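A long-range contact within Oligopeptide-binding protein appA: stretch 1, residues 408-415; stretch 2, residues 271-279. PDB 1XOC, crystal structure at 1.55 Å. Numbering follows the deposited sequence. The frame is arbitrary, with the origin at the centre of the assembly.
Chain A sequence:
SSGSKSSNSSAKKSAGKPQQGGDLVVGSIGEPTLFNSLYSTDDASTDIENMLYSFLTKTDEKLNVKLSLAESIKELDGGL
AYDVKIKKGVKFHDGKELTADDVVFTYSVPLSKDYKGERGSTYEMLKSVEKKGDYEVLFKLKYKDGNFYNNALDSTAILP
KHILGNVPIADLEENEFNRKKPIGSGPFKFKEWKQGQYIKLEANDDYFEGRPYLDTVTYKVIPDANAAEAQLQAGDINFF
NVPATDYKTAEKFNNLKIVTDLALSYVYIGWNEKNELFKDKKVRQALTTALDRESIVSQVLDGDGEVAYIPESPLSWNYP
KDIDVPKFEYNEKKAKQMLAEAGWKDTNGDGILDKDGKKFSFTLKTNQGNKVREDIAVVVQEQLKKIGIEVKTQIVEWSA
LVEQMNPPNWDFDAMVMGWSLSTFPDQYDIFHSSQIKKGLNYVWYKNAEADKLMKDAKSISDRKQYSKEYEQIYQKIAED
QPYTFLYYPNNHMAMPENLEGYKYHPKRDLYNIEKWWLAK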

ATOM      1  N   PRO A 408      -8.365 -15.663   3.304  1.00 30.71           N
ATOM      2  CA  PRO A 408      -9.734 -16.028   3.637  1.00 30.35           C
ATOM      3  C   PRO A 408     -10.129 -15.757   5.093  1.00 30.19           C
ATOM      4  O   PRO A 408     -11.076 -16.384   5.589  1.00 30.69           O
ATOM      5  CB  PRO A 408      -9.718 -17.539   3.403  1.00 30.82           C
ATOM      6  CG  PRO A 408      -8.381 -17.919   3.892  1.00 31.47           C
ATOM      7  CD  PRO A 408      -7.458 -16.808   3.516  1.00 31.31           C
ATOM      8  N   ASN A 409      -9.420 -14.843   5.767  1.00 30.04           N
ATOM      9  CA  ASN A 409      -9.526 -14.688   7.227  1.00 29.23           C
ATOM     10  C   ASN A 409     -10.429 -13.533   7.652  1.00 29.56           C
ATOM     11  O   ASN A 409     -11.390 -13.731   8.396  1.00 30.24           O
ATOM     12  CB  ASN A 409      -8.138 -14.509   7.841  1.00 29.40           C
ATOM     13  CG  ASN A 409      -7.215 -15.663   7.533  1.00 29.55           C
ATOM     14  OD1 ASN A 409      -6.026 -15.466   7.243  1.00 33.98           O
ATOM     15  ND2 ASN A 409      -7.731 -16.869   7.623  1.00 28.38           N
ATOM     16  N   TRP A 410     -10.132 -12.327   7.181  1.00 28.10           N
ATOM     17  CA  TRP A 410     -10.874 -11.140   7.596  1.00 29.15           C
ATOM     18  C   TRP A 410     -11.083 -11.094   9.101  1.00 28.99           C
ATOM     19  O   TRP A 410     -12.178 -10.777   9.592  1.00 29.67           O
ATOM     20  CB  TRP A 410     -12.219 -11.088   6.905  1.00 28.97           C
ATOM     21  CG  TRP A 410     -12.106 -11.190   5.420  1.00 28.66           C
ATOM     22  CD1 TRP A 410     -11.690 -10.214   4.550  1.00 29.85           C
ATOM     23  CD2 TRP A 410     -12.467 -12.313   4.622  1.00 28.86           C
ATOM     24  NE1 TRP A 410     -11.740 -10.687   3.264  1.00 30.49           N
ATOM     25  CE2 TRP A 410     -12.223 -11.968   3.280  1.00 28.69           C
ATOM     26  CE3 TRP A 410     -12.956 -13.590   4.914  1.00 30.30           C
ATOM     27  CZ2 TRP A 410     -12.477 -12.851   2.229  1.00 30.18           C
ATOM     28  CZ3 TRP A 410     -13.210 -14.464   3.886  1.00 29.53           C
ATOM     29  CH2 TRP A 410     -12.964 -14.095   2.549  1.00 29.32           C
ATOM     30  N   ASP A 411     -10.001 -11.394   9.815  1.00 29.33           N
ATOM     31  CA  ASP A 411     -10.060 -11.731  11.236  1.00 29.93           C
ATOM     32  C   ASP A 411      -9.805 -10.471  12.054  1.00 29.79           C
ATOM     33  O   ASP A 411      -8.747 -10.317  12.678  1.00 29.41           O
ATOM     34  CB  ASP A 411      -9.007 -12.794  11.501  1.00 30.38           C
ATOM     35  CG  ASP A 411      -8.928 -13.212  12.950  1.00 32.10           C
ATOM     36  OD1 ASP A 411      -7.827 -13.652  13.339  1.00 37.85           O
ATOM     37  OD2 ASP A 411      -9.916 -13.060  13.693  1.00 38.77           O
ATOM     38  N   PHE A 412     -10.776  -9.562  11.989  1.00 30.15           N
ATOM     39  CA  PHE A 412     -10.757  -8.307  12.741  1.00 30.08           C
ATOM     40  C   PHE A 412     -12.189  -7.778  12.828  1.00 30.00           C
ATOM     41  O   PHE A 412     -13.009  -8.063  11.946  1.00 31.39           O
ATOM     42  CB  PHE A 412      -9.822  -7.272  12.080  1.00 30.18           C
ATOM     43  CG  PHE A 412     -10.299  -6.771  10.745  1.00 29.78           C
ATOM     44  CD1 PHE A 412     -10.122  -7.526   9.608  1.00 31.32           C
ATOM     45  CD2 PHE A 412     -10.930  -5.559  10.642  1.00 28.74           C
ATOM     46  CE1 PHE A 412     -10.553  -7.050   8.353  1.00 32.38           C
ATOM     47  CE2 PHE A 412     -11.336  -5.067   9.370  1.00 28.88           C
ATOM     48  CZ  PHE A 412     -11.157  -5.838   8.254  1.00 31.49           C
ATOM     49  N   ASP A 413     -12.488  -7.045  13.901  1.00 29.29           N
ATOM     50  CA  ASP A 413     -13.746  -6.294  14.031  1.00 29.30           C
ATOM     51  C   ASP A 413     -13.542  -4.923  13.403  1.00 29.33           C
ATOM     52  O   ASP A 413     -14.311  -4.474  12.538  1.00 30.47           O
ATOM     53  CB  ASP A 413     -14.105  -6.071  15.497  1.00 29.06           C
ATOM     54  CG  ASP A 413     -14.339  -7.360  16.276  1.00 29.39           C
ATOM     55  OD1 ASP A 413     -14.737  -8.383  15.676  1.00 30.69           O
ATOM     56  OD2 ASP A 413     -14.134  -7.313  17.511  1.00 31.99           O
ATOM     57  N   ALA A 414     -12.444  -4.268  13.786  1.00 29.31           N
ATOM     58  CA  ALA A 414     -12.082  -2.962  13.223  1.00 28.81           C
ATOM     59  C   ALA A 414     -10.578  -2.831  13.279  1.00 29.44           C
ATOM     60  O   ALA A 414      -9.937  -3.467  14.094  1.00 29.46           O
ATOM     61  CB  ALA A 414     -12.746  -1.833  13.984  1.00 27.87           C
ATOM     62  N   MET A 415      -9.997  -2.009  12.408  1.00 28.91           N
ATOM     63  CA  MET A 415      -8.558  -1.788  12.473  1.00 30.21           C
ATOM     64  C   MET A 415      -8.173  -0.386  12.102  1.00 29.65           C
ATOM     65  O   MET A 415      -8.823   0.225  11.271  1.00 29.88           O
ATOM     66  CB  MET A 415      -7.814  -2.773  11.592  1.00 31.87           C
ATOM     67  CG  MET A 415      -8.060  -2.599  10.131  1.00 32.96           C
ATOM     68  SD  MET A 415      -7.127  -3.801   9.165  1.00 36.14           S
ATOM     69  CE  MET A 415      -7.905  -3.559   7.561  1.00 36.95           C
TER
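Stretch 2 271-279: WNEKNELFK

Stretch 2 meets stretch 1 at one antiparallel bridge and then folds back over the loop that precedes it. Trp271 pairs with Ala414 as a non-hydrogen-bonded pair, their CA atoms 4.7 Å apart, and in the next step of the register the CA of Asn272 lies 5.4 Å from the CA of Asp413. Trp271 is extended, with phi/psi of -99/110°. From Asn272 to Asn275 the chain makes a type I beta turn, in which Asn275 N donates to Asn272 O at 3.0 Å. The turn keeps the chain beside Trp410, Phe412 and Asp413 and brings Lys274 and Asn275 toward stretch 1, while Glu273 points away.

The one backbone hydrogen bond between the stretches adjoins the bridge: Asn272 N donates to Asp413 O at 3.0 Å with a nearly straight angle of 158°. A second, weak hydrogen bond joins side chains, Asn275 ND2 to Asp413 OD1 at 3.0 Å, its angle only 136°. Asparagine suits this position because its amide can serve two partners: while ND2 faces the aspartate, Asn275 OD1 accepts from Leu277 N at 2.9 Å, which steadies the chain just after the turn. Asp413 likewise divides its carboxylate, since OD2 is hydrogen-bonded elsewhere in the structure.

Asn272 has the largest area covered by stretch 1, 77 Å². Its amide end lies among backbone carbonyls, with the modelled OD1 2.9 Å from Phe412 O and 3.1 Å from Trp410 O; the amide is probably turned over in the model, so the nature of these contacts is left open. An asparagine amide carries both a donor and an acceptor, as suits a place near backbone polar groups.

Apolar contacts lie at two places, beside Asn272 and at the bridge. Asn272 CB sits over one face of the Phe412 ring, 4.1 Å from its centroid and 28° off the normal, in a CH-pi contact; its nearest ring atom is Phe412 CE2 at 3.7 Å. At the bridge, the side chains of Ala414 and Trp271 lie on the same face of the sheet, and Ala414 CB approaches Trp271 CE3 to 3.7 Å. The small methyl can pack here against the broad indole, while Phe278 adds a looser apolar contact, its CE2 4.4 Å from Ala414 CB.

At the more exposed end, Lys274 brings CD to 4.1 Å from Trp410 CB. Its long, flexible chain can make this apolar contact while carrying its amine onward, to where NZ lies 4.0 Å from Asn409 O.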

ATOM      1  N   TRP A 271     -14.043  -0.666   9.241  1.00 29.75           N
ATOM      2  CA  TRP A 271     -15.123  -1.290   9.994  1.00 29.76           C
ATOM      3  C   TRP A 271     -15.588  -2.563   9.278  1.00 30.10           C
ATOM      4  O   TRP A 271     -16.175  -2.488   8.223  1.00 30.44           O
ATOM      5  CB  TRP A 271     -16.305  -0.324  10.113  1.00 29.66           C
ATOM      6  CG  TRP A 271     -15.995   1.038  10.660  1.00 28.94           C
ATOM      7  CD1 TRP A 271     -16.064   2.212   9.995  1.00 29.62           C
ATOM      8  CD2 TRP A 271     -15.633   1.359  11.997  1.00 28.95           C
ATOM      9  NE1 TRP A 271     -15.727   3.249  10.823  1.00 29.09           N
ATOM     10  CE2 TRP A 271     -15.464   2.746  12.064  1.00 28.73           C
ATOM     11  CE3 TRP A 271     -15.425   0.610  13.150  1.00 30.35           C
ATOM     12  CZ2 TRP A 271     -15.109   3.399  13.231  1.00 29.39           C
ATOM     13  CZ3 TRP A 271     -15.067   1.260  14.305  1.00 30.40           C
ATOM     14  CH2 TRP A 271     -14.915   2.637  14.340  1.00 30.01           C
ATOM     15  N   ASN A 272     -15.297  -3.723   9.852  1.00 30.51           N
ATOM     16  CA  ASN A 272     -15.581  -4.987   9.172  1.00 30.61           C
ATOM     17  C   ASN A 272     -17.072  -5.283   9.176  1.00 30.38           C
ATOM     18  O   ASN A 272     -17.641  -5.551  10.221  1.00 29.56           O
ATOM     19  CB  ASN A 272     -14.826  -6.136   9.834  1.00 31.31           C
ATOM     20  CG  ASN A 272     -14.845  -7.403   9.010  1.00 32.49           C
ATOM     21  OD1 ASN A 272     -14.100  -8.341   9.278  1.00 35.59           O
ATOM     22  ND2 ASN A 272     -15.671  -7.429   7.992  1.00 31.53           N
ATOM     23  N   GLU A 273     -17.704  -5.213   8.001  1.00 30.35           N
ATOM     24  CA  GLU A 273     -19.165  -5.427   7.881  1.00 31.52           C
ATOM     25  C   GLU A 273     -19.586  -6.910   7.988  1.00 32.06           C
ATOM     26  O   GLU A 273     -20.784  -7.225   7.989  1.00 32.49           O
ATOM     27  CB  GLU A 273     -19.688  -4.766   6.614  1.00 30.66           C
ATOM     28  CG  GLU A 273     -19.359  -3.284   6.576  1.00 30.68           C
ATOM     29  CD  GLU A 273     -19.951  -2.555   5.420  1.00 31.54           C
ATOM     30  OE1 GLU A 273     -19.355  -1.527   5.022  1.00 32.13           O
ATOM     31  OE2 GLU A 273     -20.998  -2.999   4.916  1.00 32.28           O
ATOM     32  N   LYS A 274     -18.622  -7.815   8.133  1.00 33.15           N
ATOM     33  CA  LYS A 274     -18.911  -9.177   8.588  1.00 34.80           C
ATOM     34  C   LYS A 274     -19.422  -9.129  10.018  1.00 34.68           C
ATOM     35  O   LYS A 274     -20.220  -9.976  10.426  1.00 34.85           O
ATOM     36  CB  LYS A 274     -17.675 -10.065   8.555  1.00 35.63           C
ATOM     37  CG  LYS A 274     -17.479 -10.820   7.292  1.00 38.95           C
ATOM     38  CD  LYS A 274     -16.263 -11.736   7.399  1.00 39.33           C
ATOM     39  CE  LYS A 274     -16.615 -13.129   7.881  1.00 43.75           C
ATOM     40  NZ  LYS A 274     -15.375 -13.846   8.362  1.00 45.68           N
ATOM     41  N   ASN A 275     -18.953  -8.147  10.783  1.00 34.26           N
ATOM     42  CA  ASN A 275     -19.410  -7.944  12.160  1.00 34.34           C
ATOM     43  C   ASN A 275     -20.739  -7.199  12.170  1.00 34.47           C
ATOM     44  O   ASN A 275     -20.845  -6.102  11.637  1.00 34.03           O
ATOM     45  CB  ASN A 275     -18.360  -7.179  12.982  1.00 34.26           C
ATOM     46  CG  ASN A 275     -18.644  -7.196  14.481  1.00 34.33           C
ATOM     47  OD1 ASN A 275     -19.751  -6.879  14.923  1.00 33.74           O
ATOM     48  ND2 ASN A 275     -17.633  -7.539  15.273  1.00 34.87           N
ATOM     49  N   GLU A 276     -21.741  -7.822  12.793  1.00 34.62           N
ATOM     50  CA  GLU A 276     -23.084  -7.272  12.954  1.00 35.27           C
ATOM     51  C   GLU A 276     -23.088  -5.798  13.356  1.00 34.24           C
ATOM     52  O   GLU A 276     -23.966  -5.035  12.941  1.00 33.18           O
ATOM     53  CB  GLU A 276     -23.836  -8.041  14.057  1.00 35.62           C
ATOM     54  CG  GLU A 276     -24.014  -9.538  13.839  1.00 38.69           C
ATOM     55  CD  GLU A 276     -24.356 -10.295  15.153  1.00 39.93           C
ATOM     56  OE1 GLU A 276     -25.437 -10.034  15.748  1.00 44.68           O
ATOM     57  OE2 GLU A 276     -23.537 -11.153  15.590  1.00 45.56           O
ATOM     58  N   LEU A 277     -22.125  -5.412  14.196  1.00 33.53           N
ATOM     59  CA  LEU A 277     -22.071  -4.057  14.735  1.00 32.79           C
ATOM     60  C   LEU A 277     -21.924  -3.014  13.647  1.00 32.26           C
ATOM     61  O   LEU A 277     -22.372  -1.877  13.817  1.00 31.98           O
ATOM     62  CB  LEU A 277     -20.915  -3.913  15.730  1.00 32.35           C
ATOM     63  CG  LEU A 277     -20.996  -4.760  17.014  1.00 31.99           C
ATOM     64  CD1 LEU A 277     -19.760  -4.542  17.896  1.00 31.24           C
ATOM     65  CD2 LEU A 277     -22.271  -4.503  17.795  1.00 33.79           C
ATOM     66  N   PHE A 278     -21.296  -3.395  12.542  1.00 31.49           N
ATOM     67  CA  PHE A 278     -20.892  -2.422  11.534  1.00 31.83           C
ATOM     68  C   PHE A 278     -21.620  -2.571  10.212  1.00 31.90           C
ATOM     69  O   PHE A 278     -21.242  -1.945   9.254  1.00 31.94           O
ATOM     70  CB  PHE A 278     -19.375  -2.498  11.309  1.00 31.21           C
ATOM     71  CG  PHE A 278     -18.579  -2.356  12.569  1.00 30.34           C
ATOM     72  CD1 PHE A 278     -18.788  -1.274  13.402  1.00 28.73           C
ATOM     73  CD2 PHE A 278     -17.637  -3.308  12.937  1.00 31.07           C
ATOM     74  CE1 PHE A 278     -18.103  -1.142  14.581  1.00 28.86           C
ATOM     75  CE2 PHE A 278     -16.932  -3.175  14.106  1.00 29.54           C
ATOM     76  CZ  PHE A 278     -17.162  -2.086  14.939  1.00 29.88           C
ATOM     77  N   LYS A 279     -22.694  -3.351  10.175  1.00 32.67           N
ATOM     78  CA  LYS A 279     -23.431  -3.529   8.937  1.00 33.70           C
ATOM     79  C   LYS A 279     -24.301  -2.318   8.541  1.00 34.13           C
ATOM     80  O   LYS A 279     -24.486  -2.048   7.351  1.00 34.89           O
ATOM     81  CB  LYS A 279     -24.282  -4.793   9.026  1.00 34.13           C
ATOM     82  CG  LYS A 279     -23.460  -6.065   8.977  1.00 34.93           C
ATOM     83  CD  LYS A 279     -24.358  -7.306   9.080  1.00 35.46           C
ATOM     84  CE  LYS A 279     -23.544  -8.603   9.065  1.00 37.19           C
ATOM     85  NZ  LYS A 279     -24.409  -9.807   9.257  1.00 38.40           N
TER